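Local coordinates for protein deacetylase EF_0837 (Enterococcus faecalis, PDB 2ICS) that deacetylates acetyl-(R)-mandelate in vitro, though with very low efficiency, using two zinc ions held in the TIM barrel of a metallo-dependent hydrolase, at residues 165-168 against 169-172; 194-197 against 198-202; 233-237 against 238-242; 249-253 against 254-258; 282-285 against 286-290. All coordinates share one frame; numbering follows the deposited sequence.

Contact 1 (165-168 against 169-172)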
loop_
_atom_site.group_PDB
_atom_site.type_symbol
_atom_site.label_atom_id
_atom_site.label_comp_id
_atom_site.label_asym_id
_atom_site.label_seq_id
_atom_site.Cartn_x
_atom_site.Cartn_y
_atom_site.Cartn_z
ATOM N N ASN A 165 -3.014 -2.363 27.634
ATOM C CA ASN A 165 -3.267 -3.724 27.165
ATOM C C ASN A 165 -2.074 -4.468 26.563
ATOM O O ASN A 165 -2.214 -5.599 26.103
ATOM C CB ASN A 165 -4.442 -3.709 26.186
ATOM C CG ASN A 165 -5.748 -3.320 26.862
ATOM O OD1 ASN A 165 -6.630 -2.714 26.248
ATOM N ND2 ASN A 165 -5.879 -3.676 28.137
ATOM N N GLY A 166 -0.905 -3.836 26.582
ATOM C CA GLY A 166 0.300 -4.467 26.066
ATOM C C GLY A 166 0.226 -5.177 24.721
ATOM O O GLY A 166 -0.234 -4.612 23.729
ATOM N N ILE A 167 0.682 -6.427 24.696
ATOM C CA ILE A 167 0.709 -7.230 23.475
ATOM C C ILE A 167 -0.591 -7.998 23.237
ATOM O O ILE A 167 -0.814 -8.544 22.153
ATOM C CB ILE A 167 1.878 -8.249 23.530
ATOM C CG1 ILE A 167 2.171 -8.803 22.136
ATOM C CG2 ILE A 167 1.525 -9.396 24.468
ATOM C CD1 ILE A 167 2.706 -7.770 21.164
ATOM N N THR A 168 -1.445 -8.033 24.252
ATOM C CA THR A 168 -2.714 -8.749 24.180
ATOM C C THR A 168 -3.543 -8.496 22.914
ATOM O O THR A 168 -4.145 -9.421 22.372
ATOM C CB THR A 168 -3.594 -8.439 25.417
ATOM O OG1 THR A 168 -2.846 -8.689 26.616
ATOM C CG2 THR A 168 -4.829 -9.321 25.423
ATOM N N PRO A 169 -3.594 -7.242 22.431
ATOM C CA PRO A 169 -4.382 -6.970 21.222
ATOM C C PRO A 169 -3.898 -7.745 19.999
ATOM O O PRO A 169 -4.702 -8.159 19.161
ATOM C CB PRO A 169 -4.235 -5.459 21.048
ATOM C CG PRO A 169 -4.102 -4.980 22.470
ATOM C CD PRO A 169 -3.128 -5.981 23.038
ATOM N N LEU A 170 -2.585 -7.937 19.900
ATOM C CA LEU A 170 -2.019 -8.668 18.775
ATOM C C LEU A 170 -2.392 -10.144 18.855
ATOM O O LEU A 170 -2.707 -10.761 17.839
ATOM C CB LEU A 170 -0.493 -8.503 18.738
ATOM C CG LEU A 170 0.253 -9.167 17.569
ATOM C CD1 LEU A 170 -0.312 -8.684 16.233
ATOM C CD2 LEU A 170 1.738 -8.846 17.665
ATOM N N GLU A 171 -2.368 -10.711 20.060
ATOM C CA GLU A 171 -2.728 -12.120 20.221
ATOM C C GLU A 171 -4.153 -12.307 19.727
ATOM O O GLU A 171 -4.460 -13.287 19.060
ATOM C CB GLU A 171 -2.654 -12.552 21.688
ATOM C CG GLU A 171 -1.265 -12.608 22.278
ATOM C CD GLU A 171 -1.269 -13.257 23.648
ATOM O OE1 GLU A 171 -1.636 -14.451 23.737
ATOM O OE2 GLU A 171 -0.919 -12.578 24.635
ATOM N N LEU A 172 -5.020 -11.359 20.076
ATOM C CA LEU A 172 -6.413 -11.401 19.656
ATOM C C LEU A 172 -6.472 -11.300 18.132
ATOM O O LEU A 172 -7.298 -11.951 17.491
ATOM C CB LEU A 172 -7.200 -10.241 20.278
ATOM C CG LEU A 172 -7.425 -10.239 21.795
ATOM C CD1 LEU A 172 -8.194 -8.985 22.180
ATOM C CD2 LEU A 172 -8.197 -11.485 22.222
HETATM O O HOH W 1 -1.583 -11.098 27.005
#
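Pro169 and Leu170 meet the residues just before them where a type II' beta turn, Asn165 to Thr168, runs into the first turn of helix 168-178. The close-packed part is formed by the proline ring and two aliphatic side chains. CG of Pro169 reaches back to CB of Asn165 at 3.9 Å, while its CD faces the turn carbonyls, 3.2 Å from Asn165 O. A proline suits this place, because a residue in the first turn of a helix needs no N-H for the helical ladder. Ile167 and Leu170 touch through their branch ends, CD1 to CD2 at 3.8 Å. With CG1 anti to the backbone N (chi1 -164°), Ile167 brings CD1 back toward the helix, although its CB starts out away from it. The backbone closes the turn: Leu170 N donates to Ile167 O, and Leu172 N to Thr168 O (3.1 Å). On the looser, solvent side a water takes the place of packing, bridging the polar ends of Thr168 and Glu171; it lies 2.7 Å from Thr168 OG1 and donates to Glu171 OE2 at 2.9 Å. In the barrel, Pro169 and Leu170 pack inward on Met157 of strand 156-157, and Leu170 and Glu171 lean on Leu202 of the adjacent helix 196-202.

Contact 2 (194-197 against 198-202)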
loop_
_atom_site.group_PDB
_atom_site.type_symbol
_atom_site.label_atom_id
_atom_site.label_comp_id
_atom_site.label_asym_id
_atom_site.label_seq_id
_atom_site.Cartn_x
_atom_site.Cartn_y
_atom_site.Cartn_z
ATOM N N PRO A 194 4.013 -2.036 22.572
ATOM C CA PRO A 194 4.906 -3.113 23.014
ATOM C C PRO A 194 6.277 -2.948 22.379
ATOM O O PRO A 194 6.461 -2.123 21.484
ATOM C CB PRO A 194 4.217 -4.383 22.505
ATOM C CG PRO A 194 2.807 -3.919 22.090
ATOM C CD PRO A 194 3.050 -2.536 21.582
ATOM N N HIS A 195 7.234 -3.740 22.843
ATOM C CA HIS A 195 8.577 -3.708 22.290
ATOM C C HIS A 195 8.528 -4.451 20.957
ATOM O O HIS A 195 7.805 -5.433 20.819
ATOM C CB HIS A 195 9.553 -4.373 23.260
ATOM C CG HIS A 195 9.839 -3.543 24.470
ATOM N ND1 HIS A 195 10.564 -2.372 24.411
ATOM C CD2 HIS A 195 9.452 -3.682 25.761
ATOM C CE1 HIS A 195 10.609 -1.822 25.612
ATOM N NE2 HIS A 195 9.942 -2.596 26.450
ATOM N N LEU A 196 9.289 -3.969 19.982
ATOM C CA LEU A 196 9.296 -4.567 18.653
ATOM C C LEU A 196 9.523 -6.074 18.642
ATOM O O LEU A 196 8.814 -6.803 17.950
ATOM C CB LEU A 196 10.344 -3.884 17.769
ATOM C CG LEU A 196 10.317 -4.287 16.288
ATOM C CD1 LEU A 196 8.941 -4.021 15.688
ATOM C CD2 LEU A 196 11.381 -3.510 15.532
ATOM N N ASP A 197 10.508 -6.537 19.406
ATOM C CA ASP A 197 10.823 -7.959 19.453
ATOM C C ASP A 197 9.634 -8.815 19.872
ATOM O O ASP A 197 9.450 -9.926 19.381
ATOM C CB ASP A 197 12.011 -8.202 20.393
ATOM C CG ASP A 197 11.802 -7.607 21.772
ATOM O OD1 ASP A 197 11.484 -6.403 21.866
ATOM O OD2 ASP A 197 11.969 -8.337 22.768
ATOM N N GLU A 198 8.822 -8.285 20.775
ATOM C CA GLU A 198 7.648 -9.000 21.258
ATOM C C GLU A 198 6.606 -9.067 20.140
ATOM O O GLU A 198 5.887 -10.047 20.004
ATOM C CB GLU A 198 7.081 -8.273 22.483
ATOM C CG GLU A 198 6.072 -9.066 23.294
ATOM C CD GLU A 198 5.629 -8.328 24.554
ATOM O OE1 GLU A 198 4.851 -8.914 25.337
ATOM O OE2 GLU A 198 6.052 -7.166 24.757
ATOM N N ILE A 199 6.537 -8.008 19.343
ATOM C CA ILE A 199 5.602 -7.932 18.226
ATOM C C ILE A 199 6.025 -8.857 17.091
ATOM O O ILE A 199 5.222 -9.642 16.577
ATOM C CB ILE A 199 5.526 -6.493 17.674
ATOM C CG1 ILE A 199 4.922 -5.567 18.728
ATOM C CG2 ILE A 199 4.703 -6.460 16.399
ATOM C CD1 ILE A 199 4.886 -4.111 18.315
ATOM N N LEU A 200 7.290 -8.753 16.702
ATOM C CA LEU A 200 7.834 -9.560 15.620
ATOM C C LEU A 200 7.784 -11.043 15.945
ATOM O O LEU A 200 7.605 -11.875 15.055
ATOM C CB LEU A 200 9.276 -9.136 15.321
ATOM C CG LEU A 200 9.465 -7.744 14.702
ATOM C CD1 LEU A 200 10.942 -7.419 14.601
ATOM C CD2 LEU A 200 8.842 -7.700 13.321
ATOM N N ALA A 201 7.927 -11.366 17.227
ATOM C CA ALA A 201 7.904 -12.753 17.671
ATOM C C ALA A 201 6.562 -13.435 17.408
ATOM O O ALA A 201 6.512 -14.635 17.144
ATOM C CB ALA A 201 8.239 -12.826 19.154
ATOM N N LEU A 202 5.476 -12.673 17.476
ATOM C CA LEU A 202 4.152 -13.243 17.254
ATOM C C LEU A 202 3.711 -13.262 15.791
ATOM O O LEU A 202 2.781 -13.980 15.425
ATOM C CB LEU A 202 3.112 -12.503 18.097
ATOM C CG LEU A 202 3.039 -12.865 19.586
ATOM C CD1 LEU A 202 4.343 -12.515 20.290
ATOM C CD2 LEU A 202 1.871 -12.115 20.219
#
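The flat group that reaches across this contact is the carboxylate of Glu198, whose OE2 approaches Pro194 CB to 4.0 Å; the carboxylate of Asp197 folds back beside the backbone N of Glu198 without a hydrogen bond to it. All belong to the opening of helix 196-202, the helix of a beta-alpha-beta unit between strands 186-189 and 208-210 of the TIM barrel. His195 holds the N-cap position, and its carbonyl starts the helical bonding: Ile199 N donates to His195 O at 3.2 Å, with a weaker bond from Glu198 N to the same oxygen, while Asn218 OD1 accepts from Leu196 N. Pro194, which follows a cis peptide, lies before the cap and offers its ring to Ile199 at about a right angle, CB to CG1 at 4.0 Å. Ile199 CD1 stretches toward the same ring, since CG1 leaves anti to the carbonyl carbon (chi1 -66°) and the chain then runs straight on. This side of the helix faces the barrel strands: Ile199 packs on Val187 and Ile189 of strand 186-189, the strand that carries the zinc ligand His188. On another flank, Leu196 and Leu200 lie one turn apart, where both also touch Phe231 of helix 230-237. The branch point of one leucine meets a methyl of the other, Leu196 CG lying 3.6 Å from Leu200 CD1, beside a nearly straight bond of 2.8 Å from Leu200 N to Leu196 O.

Contact 3 (233-237 against 238-242)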
loop_
_atom_site.group_PDB
_atom_site.type_symbol
_atom_site.label_atom_id
_atom_site.label_comp_id
_atom_site.label_asym_id
_atom_site.label_seq_id
_atom_site.Cartn_x
_atom_site.Cartn_y
_atom_site.Cartn_z
ATOM N N TRP A 233 15.894 -8.778 11.586
ATOM C CA TRP A 233 16.384 -9.566 10.462
ATOM C C TRP A 233 15.730 -10.943 10.500
ATOM O O TRP A 233 15.381 -11.512 9.466
ATOM C CB TRP A 233 17.902 -9.729 10.535
ATOM C CG TRP A 233 18.638 -8.812 9.621
ATOM C CD1 TRP A 233 19.355 -7.704 9.967
ATOM C CD2 TRP A 233 18.693 -8.900 8.194
ATOM N NE1 TRP A 233 19.854 -7.092 8.838
ATOM C CE2 TRP A 233 19.461 -7.807 7.736
ATOM C CE3 TRP A 233 18.165 -9.798 7.256
ATOM C CZ2 TRP A 233 19.713 -7.584 6.376
ATOM C CZ3 TRP A 233 18.416 -9.575 5.899
ATOM C CH2 TRP A 233 19.183 -8.477 5.475
ATOM N N GLN A 234 15.567 -11.475 11.705
ATOM C CA GLN A 234 14.956 -12.783 11.876
ATOM C C GLN A 234 13.531 -12.795 11.340
ATOM O O GLN A 234 13.157 -13.685 10.582
ATOM C CB GLN A 234 14.974 -13.173 13.355
ATOM C CG GLN A 234 16.359 -13.559 13.853
ATOM C CD GLN A 234 16.454 -13.591 15.368
ATOM O OE1 GLN A 234 15.527 -14.027 16.050
ATOM N NE2 GLN A 234 17.586 -13.140 15.900
ATOM N N ALA A 235 12.736 -11.804 11.732
ATOM C CA ALA A 235 11.357 -11.714 11.269
ATOM C C ALA A 235 11.365 -11.565 9.751
ATOM O O ALA A 235 10.576 -12.192 9.045
ATOM C CB ALA A 235 10.667 -10.514 11.918
ATOM N N TYR A 236 12.263 -10.722 9.256
ATOM C CA TYR A 236 12.407 -10.485 7.823
ATOM C C TYR A 236 12.752 -11.801 7.125
ATOM O O TYR A 236 12.108 -12.200 6.156
ATOM C CB TYR A 236 13.526 -9.471 7.589
ATOM C CG TYR A 236 13.786 -9.116 6.136
ATOM C CD1 TYR A 236 12.960 -8.224 5.457
ATOM C CD2 TYR A 236 14.892 -9.639 5.455
ATOM C CE1 TYR A 236 13.226 -7.852 4.140
ATOM C CE2 TYR A 236 15.168 -9.274 4.136
ATOM C CZ TYR A 236 14.331 -8.374 3.487
ATOM O OH TYR A 236 14.611 -7.969 2.203
ATOM N N ASN A 237 13.774 -12.472 7.640
ATOM C CA ASN A 237 14.234 -13.732 7.081
ATOM C C ASN A 237 13.147 -14.810 7.081
ATOM O O ASN A 237 13.122 -15.656 6.190
ATOM C CB ASN A 237 15.471 -14.209 7.857
ATOM C CG ASN A 237 16.147 -15.414 7.217
ATOM O OD1 ASN A 237 16.499 -15.393 6.036
ATOM N ND2 ASN A 237 16.342 -16.467 8.004
ATOM N N LYS A 238 12.233 -14.770 8.053
ATOM C CA LYS A 238 11.176 -15.776 8.122
ATOM C C LYS A 238 9.947 -15.476 7.262
ATOM O O LYS A 238 8.984 -16.241 7.260
ATOM C CB LYS A 238 10.752 -16.025 9.579
ATOM C CG LYS A 238 9.808 -15.006 10.200
ATOM C CD LYS A 238 9.532 -15.364 11.671
ATOM C CE LYS A 238 8.547 -14.401 12.328
ATOM N NZ LYS A 238 8.301 -14.698 13.779
ATOM N N GLY A 239 9.966 -14.366 6.537
ATOM C CA GLY A 239 8.839 -14.069 5.674
ATOM C C GLY A 239 7.862 -12.987 6.086
ATOM O O GLY A 239 6.835 -12.818 5.426
ATOM N N VAL A 240 8.134 -12.270 7.171
ATOM C CA VAL A 240 7.238 -11.186 7.568
ATOM C C VAL A 240 7.395 -10.115 6.481
ATOM O O VAL A 240 8.512 -9.692 6.175
ATOM C CB VAL A 240 7.632 -10.590 8.943
ATOM C CG1 VAL A 240 6.674 -9.464 9.313
ATOM C CG2 VAL A 240 7.603 -11.682 10.014
ATOM N N VAL A 241 6.282 -9.685 5.897
ATOM C CA VAL A 241 6.311 -8.691 4.823
ATOM C C VAL A 241 6.489 -7.246 5.305
ATOM O O VAL A 241 5.621 -6.688 5.973
ATOM C CB VAL A 241 5.026 -8.789 3.975
ATOM C CG1 VAL A 241 5.106 -7.848 2.774
ATOM C CG2 VAL A 241 4.824 -10.227 3.513
ATOM N N PHE A 242 7.624 -6.647 4.957
ATOM C CA PHE A 242 7.922 -5.272 5.344
ATOM C C PHE A 242 7.252 -4.278 4.394
ATOM O O PHE A 242 7.567 -4.224 3.203
ATOM C CB PHE A 242 9.435 -5.047 5.356
ATOM C CG PHE A 242 10.131 -5.598 6.578
ATOM C CD1 PHE A 242 9.725 -6.799 7.156
ATOM C CD2 PHE A 242 11.218 -4.928 7.134
ATOM C CE1 PHE A 242 10.390 -7.321 8.269
ATOM C CE2 PHE A 242 11.891 -5.444 8.248
ATOM C CZ PHE A 242 11.477 -6.640 8.814
HETATM O O HOH W 2 10.330 -10.684 4.562
#
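A Schellman motif ends helix 230-237, its two reversed bonds running from Gly239 and Val240 back to Tyr236 and Ala235. Val240 N donates to Ala235 O at 3.1 Å, and inside that loop Gly239 N donates to Tyr236 O. Gly239 makes the reversal with a positive phi of 105°, a conformation that glycine adopts readily. The apolar contact that usually accompanies this motif is present too, with Ala235 CB 3.8 Å from Val240 CG2. A water bridges the helix end and the chain that follows, donating to both Tyr236 O and Val240 O. From here the chain enters strand 241-243, which lies beside strand 208-210 in the barrel and whose Phe242 also bonds through its backbone to Ala267 and Ser268, in the alternation of helix and strand that builds the TIM barrel. Phe242 of this strand turns toward the helix and receives Tyr236 in a T-shaped stack: the tyrosine edge is presented to the phenylalanine face, with CD1 of Tyr236 3.7 Å above the plane of the Phe242 ring and over its centre. The ring planes stand at 76°, and the tip of Phe242, CZ, also touches Tyr236 CB at 3.7 Å. The side chain of Lys238 leads away from the contact. Its CG sits between the backbone N and carbonyl carbon, 3.1 Å from Ala235 O; the chain beyond is extended, and NZ hydrogen-bonds to Met203 O and Leu200 O.

Contact 4 (249-253 against 254-258)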
loop_
_atom_site.group_PDB
_atom_site.type_symbol
_atom_site.label_atom_id
_atom_site.label_comp_id
_atom_site.label_asym_id
_atom_site.label_seq_id
_atom_site.Cartn_x
_atom_site.Cartn_y
_atom_site.Cartn_z
ATOM N N ASP A 249 4.774 10.210 10.359
ATOM C CA ASP A 249 5.929 9.932 11.207
ATOM C C ASP A 249 6.520 8.536 11.109
ATOM O O ASP A 249 7.242 8.116 12.007
ATOM C CB ASP A 249 5.569 10.201 12.671
ATOM C CG ASP A 249 5.440 11.686 12.974
ATOM O OD1 ASP A 249 6.429 12.433 12.762
ATOM O OD2 ASP A 249 4.354 12.103 13.425
ATOM N N SER A 250 6.268 7.823 10.019
ATOM C CA SER A 250 6.769 6.460 9.940
ATOM C C SER A 250 7.844 6.077 8.930
ATOM O O SER A 250 8.117 4.886 8.754
ATOM C CB SER A 250 5.572 5.519 9.807
ATOM O OG SER A 250 4.669 5.746 10.877
ATOM N N PHE A 251 8.456 7.054 8.266
ATOM C CA PHE A 251 9.516 6.745 7.306
ATOM C C PHE A 251 10.761 7.592 7.534
ATOM O O PHE A 251 10.714 8.817 7.481
ATOM C CB PHE A 251 9.047 6.935 5.864
ATOM C CG PHE A 251 10.131 6.687 4.851
ATOM C CD1 PHE A 251 10.585 5.397 4.604
ATOM C CD2 PHE A 251 10.747 7.750 4.192
ATOM C CE1 PHE A 251 11.642 5.162 3.719
ATOM C CE2 PHE A 251 11.807 7.531 3.305
ATOM C CZ PHE A 251 12.255 6.230 3.069
ATOM N N ASN A 252 11.883 6.919 7.754
ATOM C CA ASN A 252 13.151 7.582 8.015
ATOM C C ASN A 252 14.186 7.156 6.964
ATOM O O ASN A 252 14.464 5.966 6.803
ATOM C CB ASN A 252 13.598 7.218 9.443
ATOM C CG ASN A 252 14.913 7.870 9.847
ATOM O OD1 ASN A 252 15.986 7.478 9.381
ATOM N ND2 ASN A 252 14.833 8.864 10.729
ATOM N N PHE A 253 14.728 8.133 6.234
ATOM C CA PHE A 253 15.731 7.873 5.193
ATOM C C PHE A 253 16.926 7.083 5.716
ATOM O O PHE A 253 17.357 6.106 5.097
ATOM C CB PHE A 253 16.260 9.184 4.594
ATOM C CG PHE A 253 15.408 9.754 3.483
ATOM C CD1 PHE A 253 15.197 9.040 2.310
ATOM C CD2 PHE A 253 14.877 11.032 3.587
ATOM C CE1 PHE A 253 14.477 9.593 1.256
ATOM C CE2 PHE A 253 14.155 11.597 2.537
ATOM C CZ PHE A 253 13.957 10.875 1.370
ATOM N N HIS A 254 17.465 7.508 6.853
ATOM C CA HIS A 254 18.626 6.831 7.410
ATOM C C HIS A 254 18.362 5.346 7.642
ATOM O O HIS A 254 19.213 4.500 7.354
ATOM C CB HIS A 254 19.054 7.486 8.721
ATOM C CG HIS A 254 20.299 6.892 9.299
ATOM N ND1 HIS A 254 21.518 6.960 8.661
ATOM C CD2 HIS A 254 20.501 6.160 10.422
ATOM C CE1 HIS A 254 22.417 6.292 9.363
ATOM N NE2 HIS A 254 21.824 5.797 10.436
ATOM N N VAL A 255 17.177 5.032 8.152
ATOM C CA VAL A 255 16.823 3.647 8.421
ATOM C C VAL A 255 16.751 2.820 7.134
ATOM O O VAL A 255 17.283 1.707 7.070
ATOM C CB VAL A 255 15.478 3.568 9.172
ATOM C CG1 VAL A 255 15.073 2.117 9.376
ATOM C CG2 VAL A 255 15.603 4.277 10.523
ATOM N N ALA A 256 16.096 3.373 6.117
ATOM C CA ALA A 256 15.952 2.703 4.825
ATOM C C ALA A 256 17.306 2.516 4.155
ATOM O O ALA A 256 17.572 1.473 3.545
ATOM C CB ALA A 256 15.024 3.518 3.908
ATOM N N GLU A 257 18.158 3.532 4.263
ATOM C CA GLU A 257 19.484 3.478 3.667
ATOM C C GLU A 257 20.337 2.456 4.395
ATOM O O GLU A 257 21.046 1.673 3.765
ATOM C CB GLU A 257 20.148 4.857 3.714
ATOM C CG GLU A 257 19.401 5.914 2.908
ATOM C CD GLU A 257 19.911 7.321 3.156
ATOM O OE1 GLU A 257 20.311 7.621 4.303
ATOM O OE2 GLU A 257 19.893 8.136 2.208
ATOM N N THR A 258 20.269 2.455 5.722
ATOM C CA THR A 258 21.045 1.500 6.500
ATOM C C THR A 258 20.605 0.092 6.140
ATOM O O THR A 258 21.435 -0.787 5.910
ATOM C CB THR A 258 20.858 1.716 8.009
ATOM O OG1 THR A 258 21.362 3.005 8.366
ATOM C CG2 THR A 258 21.607 0.651 8.800
#
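Asn252 is the N-cap of helix 253-261 and meets Val255, one turn on, along nearly its whole side chain. The helix follows strand 241-243 in the barrel. CB of Asn252 lies against Val255 CG2 at 3.7 Å, and CG keeps to the same methyl, the two side chains crossing at about a right angle. At the tip, OD1 accepts from Val255 N at 3.0 Å; the N-H arrives in the carbonyl plane, on a lone pair, with an N-H...OD1 angle of 150°. The torsion that sends CG opposite the backbone N (chi1 -179°) turns OD1 over the first turn, where it replaces a carbonyl that the chain before the helix cannot supply. The other branch, ND2, bonds to Asn347 OD1, which helps to fix the rotation of the amide. Asn252 O begins the regular ladder by accepting from Ala256 N. Beside the cap, Phe251 sends CE1 to Ala256 CB at 3.8 Å; its ring also meets that of His246, and its side chain is about 7 Å from that of the zinc ligand His211. Glu257 folds back over the Phe253 carbonyl, with CG 3.0 Å from Phe253 O, while its carboxylate forms a salt bridge with Arg351. Further along, His254 O takes two bonds from Thr258, arriving from opposite faces of its plane, and the one from OG1 measures 2.8 Å.

Contact 5 (282-285 against 286-290)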
loop_
_atom_site.group_PDB
_atom_site.type_symbol
_atom_site.label_atom_id
_atom_site.label_comp_id
_atom_site.label_asym_id
_atom_site.label_seq_id
_atom_site.Cartn_x
_atom_site.Cartn_y
_atom_site.Cartn_z
ATOM N N PRO A 282 4.610 15.288 4.777
ATOM C CA PRO A 282 5.752 14.881 3.949
ATOM C C PRO A 282 5.458 13.852 2.846
ATOM O O PRO A 282 6.271 13.663 1.939
ATOM C CB PRO A 282 6.735 14.357 4.984
ATOM C CG PRO A 282 5.831 13.697 5.968
ATOM C CD PRO A 282 4.731 14.725 6.135
ATOM N N VAL A 283 4.317 13.176 2.928
ATOM C CA VAL A 283 3.946 12.203 1.901
ATOM C C VAL A 283 2.886 12.861 1.040
ATOM O O VAL A 283 1.752 13.039 1.469
ATOM C CB VAL A 283 3.365 10.906 2.516
ATOM C CG1 VAL A 283 2.624 11.224 3.773
ATOM C CG2 VAL A 283 2.430 10.215 1.518
ATOM N N TYR A 284 3.241 13.222 -0.179
ATOM C CA TYR A 284 2.277 13.893 -1.042
ATOM C C TYR A 284 1.454 12.935 -1.890
ATOM O O TYR A 284 0.286 13.196 -2.179
ATOM C CB TYR A 284 3.005 14.888 -1.938
ATOM C CG TYR A 284 3.694 15.995 -1.170
ATOM C CD1 TYR A 284 4.961 15.810 -0.614
ATOM C CD2 TYR A 284 3.071 17.234 -0.996
ATOM C CE1 TYR A 284 5.595 16.842 0.096
ATOM C CE2 TYR A 284 3.688 18.262 -0.293
ATOM C CZ TYR A 284 4.947 18.067 0.251
ATOM O OH TYR A 284 5.545 19.097 0.946
ATOM N N ASP A 285 2.076 11.828 -2.286
ATOM C CA ASP A 285 1.426 10.812 -3.098
ATOM C C ASP A 285 2.329 9.577 -3.208
ATOM O O ASP A 285 3.430 9.558 -2.665
ATOM C CB ASP A 285 1.091 11.390 -4.481
ATOM C CG ASP A 285 2.275 12.087 -5.130
ATOM O OD1 ASP A 285 2.048 12.974 -5.973
ATOM O OD2 ASP A 285 3.429 11.747 -4.813
ATOM N N LEU A 286 1.864 8.542 -3.899
ATOM C CA LEU A 286 2.660 7.324 -4.026
ATOM C C LEU A 286 3.928 7.580 -4.841
ATOM O O LEU A 286 5.012 7.155 -4.456
ATOM C CB LEU A 286 1.824 6.217 -4.667
ATOM C CG LEU A 286 2.461 4.823 -4.715
ATOM C CD1 LEU A 286 2.645 4.271 -3.303
ATOM C CD2 LEU A 286 1.572 3.907 -5.533
ATOM N N ALA A 287 3.781 8.281 -5.963
ATOM C CA ALA A 287 4.909 8.624 -6.831
ATOM C C ALA A 287 6.070 9.219 -6.028
ATOM O O ALA A 287 7.231 8.844 -6.223
ATOM C CB ALA A 287 4.453 9.623 -7.905
ATOM N N THR A 288 5.743 10.141 -5.123
ATOM C CA THR A 288 6.735 10.801 -4.282
ATOM C C THR A 288 7.396 9.813 -3.321
ATOM O O THR A 288 8.578 9.932 -3.001
ATOM C CB THR A 288 6.085 11.943 -3.471
ATOM O OG1 THR A 288 5.553 12.917 -4.372
ATOM C CG2 THR A 288 7.103 12.621 -2.564
ATOM N N THR A 289 6.624 8.838 -2.857
ATOM C CA THR A 289 7.149 7.837 -1.947
ATOM C C THR A 289 8.075 6.923 -2.749
ATOM O O THR A 289 9.118 6.498 -2.263
ATOM C CB THR A 289 6.007 7.013 -1.321
ATOM O OG1 THR A 289 5.043 7.906 -0.748
ATOM C CG2 THR A 289 6.542 6.105 -0.223
HETATM N N MSE A 290 7.687 6.636 -3.987
HETATM C CA MSE A 290 8.485 5.795 -4.867
HETATM C C MSE A 290 9.828 6.475 -5.185
HETATM O O MSE A 290 10.866 5.815 -5.252
HETATM C CB MSE A 290 7.709 5.519 -6.158
HETATM C CG MSE A 290 6.433 4.701 -5.937
HETATM SE SE MSE A 290 5.216 4.755 -7.451
HETATM C CE MSE A 290 6.267 3.741 -8.713
#
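Asp285, almost fully extended (phi -172°, psi 179°), accepts from Thr289 N at its carbonyl oxygen (3.3 Å) where the chain enters helix 286-296. Its side chain completes the start of that helix. CG stands between the backbone N and the carbonyl carbon (chi1 50°), which swings the carboxylate over the first turn and across Thr288 at about a right angle. There OD2 accepts from Thr288 N at 2.8 Å, met nearly in line with its C-O bond, and it takes a second bond from the hydroxyl of the same threonine; the very short modelled distance of that bond is doubtful. This is the classic aspartate N-cap, in which a carboxylate satisfies an amide of the first turn and faces the positive end of the helix dipole, a setting that would probably favour its ionised form. Ala287 CB lies alongside the same oxygen, 3.9 Å from OD2. Around the cap the contacts are lighter: Tyr284 CB comes within 4.0 Å of Thr288 OG1, and Val283 and Thr289 lie side by side, pointing the same way, with CG2 of Val283 4.2 Å from Thr289 OG1. Val283 packs on Thr271, which precedes the zinc ligand Asp272 in the chain. From the first turn, Leu286 rests on Trp56 and Asp58 of strand 51-61, while Thr288 OG1 also has a weak bond with Lys341 NZ.

Four of the five contacts open a helix and one, contact 3, closes one. Contacts 4 and 5 start their helices with a side-chain cap, an amide in one and a carboxylate in the other, whereas contacts 1 and 2 rely on backbone bonds and apolar side chains. Contact 5, the nearest to the centre of the chain, is buried, while contacts 1 to 4 are partly buried; contact 1, the farthest out, keeps a water on its open side. Contacts 1 and 2 touch where neighbouring helices pack, as at Leu170 and Ile199. Contacts 2 and 3 meet at Leu200 and Ala235, and probably through a hydrogen bond from Lys238. The nearest atoms of contacts 4 and 5 are about 6 Å apart.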